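Local coordinates for oligopeptide-binding protein AppA (Bacillus subtilis, PDB 1XOC) that binds oligopeptides outside the cell and hands them to an ABC permease for uptake, serving sporulation and genetic competence, at residues 243-248 with 300-305; 260-265 with 312-317; 265-270 with 487-492; 291-296 with 305-310; 371-376 with 415-420. All coordinates share one frame; numbering follows the deposited sequence. Where two conformers were deposited one is given.

Contact 1 (243-248 with 300-305). With ZN (zinc ion), chain E.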
# COMPACT_ATOMS: atom_id res chain seq x y z
N PRO A 243 10.26 -7.10 -13.33
CA PRO A 243 10.81 -8.03 -12.32
C PRO A 243 12.33 -8.15 -12.41
O PRO A 243 12.88 -8.17 -13.50
CB PRO A 243 10.18 -9.38 -12.71
CG PRO A 243 8.91 -9.02 -13.39
CD PRO A 243 9.22 -7.75 -14.15
N ALA A 244 13.00 -8.28 -11.27
CA ALA A 244 14.47 -8.36 -11.27
C ALA A 244 15.05 -9.45 -12.16
O ALA A 244 16.10 -9.27 -12.79
CB ALA A 244 15.00 -8.55 -9.86
N THR A 245 14.37 -10.60 -12.22
CA THR A 245 14.82 -11.72 -13.02
C THR A 245 14.83 -11.39 -14.51
O THR A 245 15.56 -12.03 -15.27
CB THR A 245 13.97 -12.99 -12.75
OG1 THR A 245 12.59 -12.70 -12.93
CG2 THR A 245 14.16 -13.48 -11.32
N ASP A 246 14.05 -10.40 -14.93
CA ASP A 246 13.98 -9.98 -16.33
C ASP A 246 14.83 -8.74 -16.65
O ASP A 246 14.74 -8.21 -17.76
CB ASP A 246 12.53 -9.71 -16.72
CG ASP A 246 11.67 -10.96 -16.67
OD1 ASP A 246 10.59 -10.92 -16.06
OD2 ASP A 246 12.08 -11.99 -17.25
N TYR A 247 15.62 -8.25 -15.69
CA TYR A 247 16.39 -7.03 -15.90
C TYR A 247 17.32 -7.10 -17.12
O TYR A 247 17.32 -6.20 -17.96
CB TYR A 247 17.24 -6.70 -14.66
CG TYR A 247 17.88 -5.34 -14.78
CD1 TYR A 247 19.04 -5.16 -15.53
CD2 TYR A 247 17.33 -4.25 -14.15
CE1 TYR A 247 19.62 -3.90 -15.65
CE2 TYR A 247 17.91 -2.99 -14.26
CZ TYR A 247 19.07 -2.83 -15.01
OH TYR A 247 19.63 -1.60 -15.14
N LYS A 248 18.11 -8.16 -17.20
CA LYS A 248 19.10 -8.26 -18.27
C LYS A 248 18.45 -8.42 -19.63
O LYS A 248 19.00 -7.99 -20.64
CB LYS A 248 20.11 -9.36 -17.99
CG LYS A 248 21.02 -8.97 -16.85
CD LYS A 248 22.32 -9.71 -16.89
CE LYS A 248 22.18 -11.17 -16.48
NZ LYS A 248 23.50 -11.86 -16.57
N VAL A 300 14.27 -16.93 -6.17
CA VAL A 300 13.16 -16.27 -6.81
C VAL A 300 13.45 -14.85 -7.31
O VAL A 300 12.88 -14.42 -8.32
CB VAL A 300 11.93 -16.28 -5.89
CG1 VAL A 300 10.76 -15.75 -6.60
CG2 VAL A 300 11.64 -17.70 -5.40
N LEU A 301 14.31 -14.10 -6.60
CA LEU A 301 14.65 -12.70 -6.95
C LEU A 301 16.04 -12.60 -7.63
O LEU A 301 16.51 -11.50 -7.93
CB LEU A 301 14.65 -11.78 -5.71
CG LEU A 301 13.37 -11.42 -4.94
CD1 LEU A 301 12.32 -10.96 -5.90
CD2 LEU A 301 12.86 -12.55 -4.10
N ASP A 302 16.68 -13.74 -7.87
CA ASP A 302 18.04 -13.75 -8.40
C ASP A 302 18.97 -12.86 -7.55
O ASP A 302 19.85 -12.18 -8.06
CB ASP A 302 18.06 -13.33 -9.88
CG ASP A 302 17.56 -14.44 -10.80
OD1 ASP A 302 17.10 -15.51 -10.30
OD2 ASP A 302 17.61 -14.25 -12.04
N GLY A 303 18.75 -12.89 -6.25
CA GLY A 303 19.59 -12.17 -5.31
C GLY A 303 19.34 -10.68 -5.22
O GLY A 303 20.06 -9.97 -4.54
N ASP A 304 18.27 -10.20 -5.85
CA ASP A 304 17.98 -8.77 -5.95
C ASP A 304 16.91 -8.38 -4.95
O ASP A 304 15.73 -8.48 -5.23
CB ASP A 304 17.54 -8.48 -7.38
CG ASP A 304 17.57 -7.00 -7.74
OD1 ASP A 304 18.11 -6.64 -8.79
OD2 ASP A 304 16.91 -6.20 -7.05
N GLY A 305 17.35 -7.94 -3.77
CA GLY A 305 16.46 -7.71 -2.65
C GLY A 305 17.13 -8.28 -1.40
O GLY A 305 18.01 -9.10 -1.48
ZN ZN E . 17.89 -4.67 -9.08
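Ala-244 and Thr-245, in the short 3-10 turn that leads into helix 247-250, face Leu-301 and Asp-302 where helix 293-300 has run out into a type I' turn, with the CA atoms of Thr-245 and Asp-302 6.0 Å apart. No hydrogen bond joins the two segments; the touching is done by methyl groups. CB of Ala-244 points at the turn and meets CB of Asp-304 at 3.6 Å. Next to it, the Thr-245 methyl does double work. CG2 lies anti to the carbonyl carbon, which brings it 3.4 Å from the carbonyl O of Val-300, and the same methyl lies 3.6 Å from the carboxylate carbon CG of Asp-302, the two side chains crossing at about a right angle. Asp-304 carries the chemistry: its OD1 binds a zinc ion at 2.0 Å, with His-492 as the second protein ligand, while OD2 takes a hydrogen bond from ND2 of Asn-490. With CG anti to the backbone N (chi1 -165°), the carboxylate rests beside the Ala-244 methyl. The contact is thus apolar on the 243-248 side and anionic on the other; the metal and the Asn-490 amide, rather than the Ala-244 methyl beside it, would offset the charge of Asp-304.

Contact 2 (260-265 with 312-317); sequences TDLALS and ESPLSW
Leu-315 reaches over to Leu-262 and Leu-264, and its side chain can be followed atom by atom. CB starts toward segment 260-265 and rests 3.9 Å from CD1 of Leu-264. CG, set anti to the carbonyl carbon (chi1 -67°), comes to 3.8 Å from CD2 of Leu-262; the two leucines slide past each other in opposite directions. Of the two tips, CD1 lies 3.7 Å from the carbonyl O of Leu-262, an oxygen that also accepts from the Tyr-504 hydroxyl, and CD2 touches CD2 of Leu-262. That same Leu-262 methyl also reaches CB of Pro-314, the two side chains crossing at about a right angle.

Segment 312-317 folds here into a type I turn from Ser-313 to Ser-316, inside which OG of Ser-313 accepts from N of Leu-315 at 3.2 Å, an ST turn. Opposite, strand 256-262 has just ended and the chain bends through an inverse gamma turn at Leu-264 before strand 265-271 begins, both strands belonging to the sheet that includes strand 483-496. CD1 of Leu-264 packs on CB of Ser-313 at 3.8 Å.

The polar link between the segments is a water. It receives the Ser-313 hydroxyl, OG to water 2.6 Å, and donates to the carbonyl oxygens of Ala-263 and Ser-265, the former at 2.7 Å from O. Three bonds grip it, and the bend of the chain is pinned to the turn through them. On the far side of the bend, Ala-263 and Ser-265 pack on aromatic side-chain groups of the bound peptide.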
# COMPACT_ATOMS: atom_id res chain seq x y z
N THR A 260 16.39 2.19 -11.16
CA THR A 260 16.32 1.18 -10.10
C THR A 260 16.65 1.77 -8.72
O THR A 260 17.65 2.50 -8.58
CB THR A 260 17.32 0.04 -10.38
OG1 THR A 260 17.01 -0.60 -11.64
CG2 THR A 260 17.28 -0.98 -9.28
N ASP A 261 15.82 1.45 -7.73
CA ASP A 261 16.10 1.79 -6.32
C ASP A 261 15.18 1.02 -5.40
O ASP A 261 14.26 0.30 -5.85
CB ASP A 261 15.94 3.30 -6.10
CG ASP A 261 16.97 3.89 -5.14
OD1 ASP A 261 17.36 3.21 -4.16
OD2 ASP A 261 17.42 5.02 -5.42
N LEU A 262 15.45 1.10 -4.10
CA LEU A 262 14.64 0.45 -3.08
C LEU A 262 13.22 1.01 -3.07
O LEU A 262 13.03 2.21 -3.20
CB LEU A 262 15.27 0.61 -1.70
CG LEU A 262 14.71 -0.23 -0.55
CD1 LEU A 262 14.77 -1.74 -0.74
CD2 LEU A 262 15.49 0.20 0.68
N ALA A 263 12.23 0.11 -3.01
CA ALA A 263 10.81 0.48 -2.82
C ALA A 263 10.46 0.71 -1.35
O ALA A 263 11.08 0.11 -0.46
CB ALA A 263 9.90 -0.59 -3.38
N LEU A 264 9.49 1.59 -1.08
CA LEU A 264 9.02 1.80 0.30
C LEU A 264 7.97 0.73 0.64
O LEU A 264 6.78 0.99 0.66
CB LEU A 264 8.46 3.23 0.48
CG LEU A 264 8.18 3.66 1.91
CD1 LEU A 264 9.47 4.01 2.61
CD2 LEU A 264 7.29 4.88 1.93
N SER A 265 8.45 -0.48 0.89
CA SER A 265 7.58 -1.65 0.86
C SER A 265 8.27 -2.80 1.57
O SER A 265 9.51 -2.80 1.73
CB SER A 265 7.31 -2.04 -0.57
OG SER A 265 6.63 -3.28 -0.65
N GLU A 312 9.25 -2.41 8.77
CA GLU A 312 9.47 -1.03 8.33
C GLU A 312 10.53 -1.05 7.25
O GLU A 312 11.36 -1.95 7.20
CB GLU A 312 9.93 -0.16 9.50
CG GLU A 312 10.06 1.36 9.16
CD GLU A 312 8.80 1.94 8.48
OE1 GLU A 312 8.80 2.07 7.23
OE2 GLU A 312 7.83 2.27 9.21
N SER A 313 10.48 -0.08 6.36
CA SER A 313 11.43 -0.00 5.26
C SER A 313 12.73 0.64 5.74
O SER A 313 12.71 1.62 6.50
CB SER A 313 10.86 0.89 4.17
OG SER A 313 11.78 1.05 3.15
N PRO A 314 13.88 0.11 5.27
CA PRO A 314 15.17 0.80 5.50
C PRO A 314 15.22 2.26 5.05
O PRO A 314 16.09 2.98 5.51
CB PRO A 314 16.17 -0.04 4.70
CG PRO A 314 15.52 -1.41 4.66
CD PRO A 314 14.08 -1.16 4.59
N LEU A 315 14.29 2.70 4.21
CA LEU A 315 14.21 4.09 3.79
C LEU A 315 13.70 5.01 4.91
O LEU A 315 13.87 6.23 4.84
CB LEU A 315 13.33 4.26 2.54
CG LEU A 315 13.86 3.62 1.25
CD1 LEU A 315 12.85 3.78 0.15
CD2 LEU A 315 15.16 4.28 0.86
N SER A 316 13.03 4.44 5.90
CA SER A 316 12.36 5.23 6.90
C SER A 316 13.36 5.79 7.90
O SER A 316 14.27 5.09 8.37
CB SER A 316 11.37 4.39 7.67
OG SER A 316 10.81 5.17 8.72
N TRP A 317 13.14 7.04 8.30
CA TRP A 317 13.93 7.63 9.38
C TRP A 317 13.71 6.87 10.69
O TRP A 317 14.51 7.01 11.61
CB TRP A 317 13.61 9.12 9.58
CG TRP A 317 12.18 9.45 9.84
CD1 TRP A 317 11.27 9.87 8.93
CD2 TRP A 317 11.48 9.42 11.10
NE1 TRP A 317 10.06 10.07 9.51
CE2 TRP A 317 10.17 9.85 10.85
CE3 TRP A 317 11.84 9.12 12.40
CZ2 TRP A 317 9.20 9.93 11.86
CZ3 TRP A 317 10.89 9.23 13.42
CH2 TRP A 317 9.58 9.64 13.13
O HOH W 1 11.84 -1.18 1.76

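Contact 3 (265-270 with 487-492). With ZN (zinc ion), chain E.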
# COMPACT_ATOMS: atom_id res chain seq x y z
N SER A 265 8.45 -0.48 0.89
CA SER A 265 7.58 -1.65 0.86
C SER A 265 8.27 -2.80 1.57
O SER A 265 9.51 -2.80 1.73
CB SER A 265 7.31 -2.04 -0.57
OG SER A 265 6.63 -3.28 -0.65
N TYR A 266 7.47 -3.79 1.98
CA TYR A 266 8.01 -5.12 2.24
C TYR A 266 6.97 -6.14 1.80
O TYR A 266 5.77 -5.83 1.74
CB TYR A 266 8.48 -5.33 3.70
CG TYR A 266 7.40 -5.21 4.75
CD1 TYR A 266 6.49 -6.25 5.00
CD2 TYR A 266 7.28 -4.06 5.51
CE1 TYR A 266 5.51 -6.12 5.97
CE2 TYR A 266 6.30 -3.92 6.48
CZ TYR A 266 5.41 -4.97 6.70
OH TYR A 266 4.43 -4.83 7.66
N VAL A 267 7.46 -7.35 1.55
CA VAL A 267 6.62 -8.50 1.17
C VAL A 267 6.70 -9.46 2.35
O VAL A 267 7.74 -9.56 3.01
CB VAL A 267 7.12 -9.10 -0.16
CG1 VAL A 267 6.39 -10.39 -0.50
CG2 VAL A 267 6.94 -8.07 -1.29
N TYR A 268 5.59 -10.15 2.61
CA TYR A 268 5.42 -10.93 3.82
C TYR A 268 4.45 -12.07 3.58
O TYR A 268 3.76 -12.10 2.60
CB TYR A 268 4.91 -10.03 4.95
CG TYR A 268 3.52 -9.49 4.73
CD1 TYR A 268 3.30 -8.34 4.01
CD2 TYR A 268 2.42 -10.14 5.24
CE1 TYR A 268 2.04 -7.86 3.82
CE2 TYR A 268 1.16 -9.67 5.04
CZ TYR A 268 0.97 -8.53 4.33
OH TYR A 268 -0.29 -8.05 4.14
N ILE A 269 4.43 -13.01 4.51
CA ILE A 269 3.32 -13.94 4.62
C ILE A 269 2.47 -13.56 5.80
O ILE A 269 2.94 -13.49 6.91
CB ILE A 269 3.82 -15.38 4.81
CG1 ILE A 269 4.83 -15.76 3.73
CG2 ILE A 269 2.64 -16.35 4.86
CD1 ILE A 269 5.50 -17.08 3.97
N GLY A 270 1.20 -13.33 5.52
CA GLY A 270 0.23 -13.06 6.56
C GLY A 270 -0.44 -14.33 7.05
O GLY A 270 -1.08 -15.00 6.28
N TYR A 487 10.98 -10.00 2.35
CA TYR A 487 12.04 -9.16 1.81
C TYR A 487 11.62 -7.71 1.59
O TYR A 487 10.45 -7.39 1.54
CB TYR A 487 12.63 -9.73 0.53
CG TYR A 487 11.60 -9.99 -0.53
CD1 TYR A 487 10.89 -11.17 -0.53
CD2 TYR A 487 11.33 -9.08 -1.53
CE1 TYR A 487 9.95 -11.43 -1.46
CE2 TYR A 487 10.37 -9.34 -2.49
CZ TYR A 487 9.69 -10.53 -2.44
OH TYR A 487 8.73 -10.85 -3.36
N TYR A 488 12.62 -6.85 1.44
CA TYR A 488 12.43 -5.47 0.98
C TYR A 488 12.71 -5.39 -0.51
O TYR A 488 13.85 -5.61 -0.94
CB TYR A 488 13.39 -4.53 1.72
CG TYR A 488 13.25 -4.62 3.22
CD1 TYR A 488 12.06 -4.30 3.85
CD2 TYR A 488 14.34 -4.95 4.02
CE1 TYR A 488 11.93 -4.39 5.24
CE2 TYR A 488 14.23 -5.03 5.40
CZ TYR A 488 13.02 -4.75 6.00
OH TYR A 488 12.92 -4.84 7.38
N PRO A 489 11.68 -5.16 -1.33
CA PRO A 489 11.90 -5.22 -2.77
C PRO A 489 12.48 -3.97 -3.37
O PRO A 489 12.33 -2.88 -2.82
CB PRO A 489 10.49 -5.34 -3.30
CG PRO A 489 9.65 -4.67 -2.33
CD PRO A 489 10.26 -4.92 -1.02
N ASN A 490 13.11 -4.13 -4.54
CA ASN A 490 13.57 -2.99 -5.33
C ASN A 490 12.63 -2.80 -6.53
O ASN A 490 12.11 -3.76 -7.07
CB ASN A 490 14.97 -3.24 -5.86
CG ASN A 490 15.97 -3.41 -4.74
OD1 ASN A 490 16.07 -2.52 -3.89
ND2 ASN A 490 16.75 -4.50 -4.73
N ASN A 491 12.44 -1.55 -6.92
CA ASN A 491 11.75 -1.24 -8.15
C ASN A 491 12.75 -1.11 -9.30
O ASN A 491 13.86 -0.56 -9.12
CB ASN A 491 11.02 0.08 -8.03
CG ASN A 491 9.83 0.02 -7.13
OD1 ASN A 491 9.11 -0.96 -7.11
ND2 ASN A 491 9.60 1.10 -6.39
N HIS A 492 12.35 -1.58 -10.48
CA HIS A 492 13.13 -1.46 -11.71
C HIS A 492 12.23 -0.85 -12.76
O HIS A 492 11.52 -1.57 -13.50
CB HIS A 492 13.62 -2.84 -12.16
CG HIS A 492 14.46 -3.53 -11.13
ND1 HIS A 492 13.92 -4.29 -10.12
CD2 HIS A 492 15.81 -3.56 -10.94
CE1 HIS A 492 14.88 -4.78 -9.36
NE2 HIS A 492 16.03 -4.35 -9.83
ZN ZN E . 17.89 -4.67 -9.08
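Val-267 lies over one face of the Tyr-487 ring, its CB 3.9 Å from the ring centroid in a CH-pi contact. The side chains run side by side in the same direction, and the two methyls straddle the far end of the ring: CG1 sits 3.7 Å from OH of Tyr-487, CG2 3.8 Å from CE2. Tyr-487 can lie back against its neighbour because its CG is placed between the backbone N and the carbonyl carbon (chi1 55°). Farther along, CD of Pro-489 packs on the carbonyl O of Ser-265 at 3.6 Å, while CD1 of Tyr-488 touches CB of Tyr-266, and the Tyr-488 ring turns its edge to that same Ser-265 oxygen.

The polar edge is backbone. N of Val-267 gives a nearly straight bond to O of Tyr-487, 3.0 Å with 168° at the hydrogen; the return bond from N of Tyr-487 to O of Val-267 is weak. Beyond the pairing, the Tyr-488 hydroxyl bonds to O of Ile-310, and His-492, at the far end of the segment, reaches the zinc ion. Val-267 and Tyr-487 form an antiparallel hydrogen-bonded pair in the mixed sheet of this solute-binding protein, and Ser-265, Val-267, Tyr-487 and Pro-489 all pack on the bound peptide, making this part of the wall of its binding cleft.

Contact 4 (291-296 with 305-310); sequences LDRESI and GEVAYI. With ZN (zinc ion), chain I.
Arg-293 bends at chi3 (-70°), which swings NE out of the extended line of the chain, and its guanidinium ends up against Val-307 and Tyr-309, both of which lie on the same side of its plane. Val-307 has CG1 anti to its backbone N (chi1 174°), and that methyl lies over one face of the guanidinium, 3.8 Å from NH1. CG2, the other branch, rests 3.7 Å from the carbonyl O of Arg-293, while OE2 of Glu-294 comes to 3.9 Å from the same CG2. NH2 approaches CE1 of Tyr-309 at 3.6 Å, with the guanidinium and ring planes 81° apart. The carbonyl O of Ala-308 lies at the guanidinium edge, 3.1 Å from NH1, but the angle is too poor for a hydrogen bond; NH1 donates instead to O of Phe-485, and NH2 makes a weak bond to O of Lys-327. An alanine in place of Arg-293 would probably leave the Phe-485 carbonyl without this donor and open a gap beside Val-307 and Tyr-309, where the guanidinium lay. OD2 of Asp-292 caps the helix by accepting from N of Ser-295. On the outer side, the Glu-306 carboxylate holds a zinc ion with both oxygens, OE2 at 2.1 Å. The contact seats the first turn of helix 293-300 against the short strand 306-307, itself paired with strand 483-496, while Leu-291 and Ile-296 touch helix 371-385.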
# COMPACT_ATOMS: atom_id res chain seq x y z
N LEU A 291 11.45 -21.74 7.05
CA LEU A 291 11.59 -21.15 5.72
C LEU A 291 12.97 -20.56 5.49
O LEU A 291 13.46 -19.71 6.25
CB LEU A 291 10.51 -20.11 5.47
CG LEU A 291 9.07 -20.62 5.51
CD1 LEU A 291 8.06 -19.49 5.55
CD2 LEU A 291 8.81 -21.59 4.33
N ASP A 292 13.60 -21.01 4.41
CA ASP A 292 14.93 -20.58 4.04
C ASP A 292 14.78 -19.29 3.25
O ASP A 292 14.82 -19.28 2.01
CB ASP A 292 15.63 -21.66 3.21
CG ASP A 292 17.10 -21.37 2.98
OD1 ASP A 292 17.82 -22.30 2.54
OD2 ASP A 292 17.53 -20.20 3.21
N ARG A 293 14.60 -18.19 3.96
CA ARG A 293 14.31 -16.91 3.32
C ARG A 293 15.47 -16.38 2.45
O ARG A 293 15.26 -15.73 1.43
CB ARG A 293 13.84 -15.88 4.35
CG ARG A 293 12.42 -16.15 4.87
CD ARG A 293 11.99 -15.17 5.91
NE ARG A 293 12.74 -15.42 7.12
CZ ARG A 293 13.03 -14.51 8.05
NH1 ARG A 293 12.64 -13.24 7.95
NH2 ARG A 293 13.72 -14.91 9.10
N GLU A 294 16.71 -16.70 2.82
CA GLU A 294 17.85 -16.31 1.99
C GLU A 294 17.81 -17.05 0.65
O GLU A 294 18.07 -16.47 -0.41
CB GLU A 294 19.16 -16.56 2.73
CG GLU A 294 19.18 -15.90 4.11
CD GLU A 294 20.32 -14.93 4.25
OE1 GLU A 294 21.37 -15.33 4.80
OE2 GLU A 294 20.15 -13.78 3.77
N SER A 295 17.48 -18.34 0.69
CA SER A 295 17.34 -19.11 -0.54
C SER A 295 16.19 -18.60 -1.40
O SER A 295 16.28 -18.57 -2.62
CB SER A 295 17.15 -20.59 -0.20
OG SER A 295 16.87 -21.35 -1.37
N ILE A 296 15.09 -18.19 -0.76
CA ILE A 296 13.97 -17.58 -1.49
C ILE A 296 14.44 -16.38 -2.29
O ILE A 296 14.18 -16.28 -3.49
CB ILE A 296 12.80 -17.20 -0.53
CG1 ILE A 296 12.04 -18.48 -0.15
CG2 ILE A 296 11.88 -16.14 -1.17
CD1 ILE A 296 11.04 -18.31 0.95
N GLY A 305 17.35 -7.94 -3.77
CA GLY A 305 16.46 -7.71 -2.65
C GLY A 305 17.13 -8.28 -1.40
O GLY A 305 18.01 -9.10 -1.48
N GLU A 306 16.70 -7.82 -0.23
CA GLU A 306 17.26 -8.27 1.03
C GLU A 306 16.16 -8.86 1.92
O GLU A 306 15.04 -8.36 1.94
CB GLU A 306 17.86 -7.09 1.78
CG GLU A 306 19.04 -6.47 1.09
CD GLU A 306 20.17 -7.43 0.85
OE1 GLU A 306 20.51 -8.25 1.76
OE2 GLU A 306 20.77 -7.33 -0.25
N VAL A 307 16.51 -9.88 2.70
CA VAL A 307 15.57 -10.46 3.63
C VAL A 307 15.17 -9.40 4.66
O VAL A 307 16.03 -8.65 5.13
CB VAL A 307 16.16 -11.72 4.33
CG1 VAL A 307 15.23 -12.25 5.41
CG2 VAL A 307 16.42 -12.82 3.33
N ALA A 308 13.90 -9.40 5.02
CA ALA A 308 13.29 -8.45 5.96
C ALA A 308 13.10 -9.10 7.33
O ALA A 308 12.60 -10.22 7.43
CB ALA A 308 11.97 -7.97 5.45
N TYR A 309 13.50 -8.39 8.40
CA TYR A 309 13.26 -8.85 9.76
C TYR A 309 12.43 -7.87 10.60
O TYR A 309 12.08 -8.20 11.74
CB TYR A 309 14.59 -9.05 10.46
CG TYR A 309 15.50 -9.98 9.73
CD1 TYR A 309 15.32 -11.35 9.81
CD2 TYR A 309 16.52 -9.50 8.92
CE1 TYR A 309 16.14 -12.24 9.14
CE2 TYR A 309 17.36 -10.40 8.22
CZ TYR A 309 17.15 -11.77 8.34
OH TYR A 309 17.95 -12.67 7.67
N ILE A 310 12.15 -6.69 10.04
CA ILE A 310 11.48 -5.58 10.72
C ILE A 310 10.31 -5.08 9.87
O ILE A 310 10.44 -4.98 8.64
CB ILE A 310 12.53 -4.46 10.97
CG1 ILE A 310 13.61 -5.00 11.88
CG2 ILE A 310 11.93 -3.18 11.54
CD1 ILE A 310 14.82 -4.15 11.91
ZN ZN I . 21.99 -8.98 -0.11

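Contact 5 (371-376 with 415-420); sequences KVREDI and MVMGWS. With ZN (zinc ion), chain F; ZN (zinc ion), chain J.
Helix 371-385 packs here on strand 414-420 of the mixed sheet, whose Gly-418 to Ser-420 pair antiparallel with the bound peptide, and Arg-373 and Val-416 make the first touch. The helix and strand segments run at 142° to each other, their axes 9.0 Å apart at closest. CG1 of Val-416 meets CG of Arg-373 at 3.8 Å, the two side chains sliding past each other in opposite directions, and CG2 of the valine touches CG2 of Ile-376 at 4.3 Å. The arginine chain is extended from CG to NE (chi2 -180°), which carries CD past Val-416. Its guanidinium then lies with one face over the backbone of Met-417 and Gly-418; NH2 is 3.4 Å from N of Gly-418, two donors that cannot bond. SD of Met-417 sits 3.8 Å from NH1 of Arg-373. Gly-418, with no side chain, lets the guanidinium lie this close to the strand. The hydrogen bonds go elsewhere: NH1 to OD1 of Asn-367, NH2 to the backbone of the peptide. An alanine in place of Arg-373 would probably cost the peptide backbone and Asn-367 the hydrogen bonds that this guanidinium supplies. Since the arginine grips main chain in the peptide, this contact would bind it in a way that depends little on the ligand's sequence.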
# COMPACT_ATOMS: atom_id res chain seq x y z
N LYS A 371 4.52 -13.12 -10.71
CA LYS A 371 5.22 -14.37 -10.82
C LYS A 371 6.21 -14.65 -9.72
O LYS A 371 6.40 -15.79 -9.35
CB LYS A 371 5.85 -14.52 -12.20
CG LYS A 371 7.03 -13.64 -12.47
CD LYS A 371 7.59 -13.85 -13.90
CE LYS A 371 8.77 -12.91 -14.17
NZ LYS A 371 9.39 -13.07 -15.54
N VAL A 372 6.82 -13.61 -9.18
CA VAL A 372 7.66 -13.75 -8.01
C VAL A 372 6.87 -14.33 -6.83
O VAL A 372 7.34 -15.26 -6.17
CB VAL A 372 8.29 -12.39 -7.63
CG1 VAL A 372 8.99 -12.45 -6.28
CG2 VAL A 372 9.28 -11.95 -8.71
N ARG A 373 5.69 -13.79 -6.54
CA ARG A 373 4.90 -14.28 -5.39
C ARG A 373 4.33 -15.66 -5.66
O ARG A 373 4.25 -16.47 -4.73
CB ARG A 373 3.76 -13.32 -5.05
CG ARG A 373 4.30 -12.04 -4.50
CD ARG A 373 3.18 -11.06 -4.14
NE ARG A 373 3.70 -9.73 -3.79
CZ ARG A 373 2.91 -8.71 -3.51
NH1 ARG A 373 1.59 -8.82 -3.49
NH2 ARG A 373 3.49 -7.54 -3.21
N GLU A 374 3.94 -15.92 -6.89
CA GLU A 374 3.49 -17.25 -7.26
C GLU A 374 4.60 -18.25 -6.99
O GLU A 374 4.37 -19.32 -6.42
CB GLU A 374 3.00 -17.28 -8.73
CG GLU A 374 1.82 -16.29 -9.03
CD GLU A 374 1.49 -16.17 -10.51
OE1 GLU A 374 2.15 -16.87 -11.31
OE2 GLU A 374 0.54 -15.42 -10.90
N ASP A 375 5.81 -17.94 -7.42
CA ASP A 375 6.98 -18.77 -7.12
C ASP A 375 7.25 -18.93 -5.62
O ASP A 375 7.56 -20.02 -5.13
CB ASP A 375 8.24 -18.18 -7.77
CG ASP A 375 8.21 -18.25 -9.28
OD1 ASP A 375 9.07 -17.64 -9.94
OD2 ASP A 375 7.33 -18.94 -9.84
N ILE A 376 7.18 -17.84 -4.88
CA ILE A 376 7.37 -17.95 -3.44
C ILE A 376 6.37 -18.90 -2.84
O ILE A 376 6.72 -19.67 -1.94
CB ILE A 376 7.24 -16.59 -2.78
CG1 ILE A 376 8.42 -15.71 -3.15
CG2 ILE A 376 7.15 -16.74 -1.24
CD1 ILE A 376 8.27 -14.29 -2.70
N MET A 415 -1.51 -15.65 3.27
CA MET A 415 -1.28 -15.05 1.96
C MET A 415 0.10 -14.49 1.81
O MET A 415 0.68 -14.03 2.78
CB MET A 415 -2.30 -13.96 1.68
CG MET A 415 -2.19 -12.77 2.56
SD MET A 415 -3.43 -11.53 2.14
CE MET A 415 -3.25 -10.44 3.57
N VAL A 416 0.63 -14.56 0.60
CA VAL A 416 1.87 -13.86 0.25
C VAL A 416 1.47 -12.50 -0.29
O VAL A 416 0.75 -12.40 -1.26
CB VAL A 416 2.70 -14.63 -0.80
CG1 VAL A 416 3.98 -13.84 -1.12
CG2 VAL A 416 3.01 -16.05 -0.34
N MET A 417 1.92 -11.41 0.35
CA MET A 417 1.32 -10.09 0.10
C MET A 417 2.37 -9.04 0.36
O MET A 417 3.41 -9.36 0.92
CB MET A 417 0.12 -9.88 0.99
CG MET A 417 -0.76 -8.67 0.75
SD MET A 417 -1.18 -8.30 -0.94
CE MET A 417 -1.92 -9.82 -1.48
N GLY A 418 2.13 -7.83 -0.14
CA GLY A 418 2.99 -6.72 0.24
C GLY A 418 2.25 -5.52 0.77
O GLY A 418 1.07 -5.32 0.50
N TRP A 419 2.98 -4.68 1.50
CA TRP A 419 2.54 -3.31 1.87
C TRP A 419 3.35 -2.26 1.12
O TRP A 419 4.56 -2.37 1.06
CB TRP A 419 2.75 -3.05 3.37
CG TRP A 419 1.72 -3.73 4.25
CD1 TRP A 419 1.94 -4.69 5.20
CD2 TRP A 419 0.31 -3.47 4.27
NE1 TRP A 419 0.75 -5.07 5.78
CE2 TRP A 419 -0.27 -4.34 5.22
CE3 TRP A 419 -0.51 -2.61 3.58
CZ2 TRP A 419 -1.62 -4.34 5.52
CZ3 TRP A 419 -1.88 -2.61 3.87
CH2 TRP A 419 -2.41 -3.49 4.80
N SER A 420 2.68 -1.29 0.53
CA SER A 420 3.27 0.02 0.20
C SER A 420 3.14 0.86 1.46
O SER A 420 2.06 1.27 1.84
CB SER A 420 2.51 0.67 -0.94
OG SER A 420 3.02 1.96 -1.16
ZN ZN F . 1.09 -16.17 -13.13
ZN ZN J . 8.62 -18.10 -12.08
O HOH W 2 -0.98 -16.93 -13.03
O HOH W 3 2.27 -17.73 -14.17

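From the N terminus, segment 243-248 opens contact 1, and 260-265 opens contact 2 before 300-305 closes the first, so the two cross. Strand 265-271 then starts contact 3, whose long loop returns at strand 483-496 and encloses both contact 4 and contact 5; contact 3 crosses contacts 1 and 2, sharing Ser-265 with the latter. Contact 4, between helix 293-300 and strand 306-307, also nests inside contact 2, but crosses contact 1, with which it shares Gly-305. Contact 5 comes later, helix 371-385 to strand 414-420, in series with 1, 2 and 4. Contacts 1 and 3 meet at one zinc ion; Asp-246 and Lys-371 join 1 to 5 by a salt bridge; and contacts 2 to 5 all reach one mixed sheet.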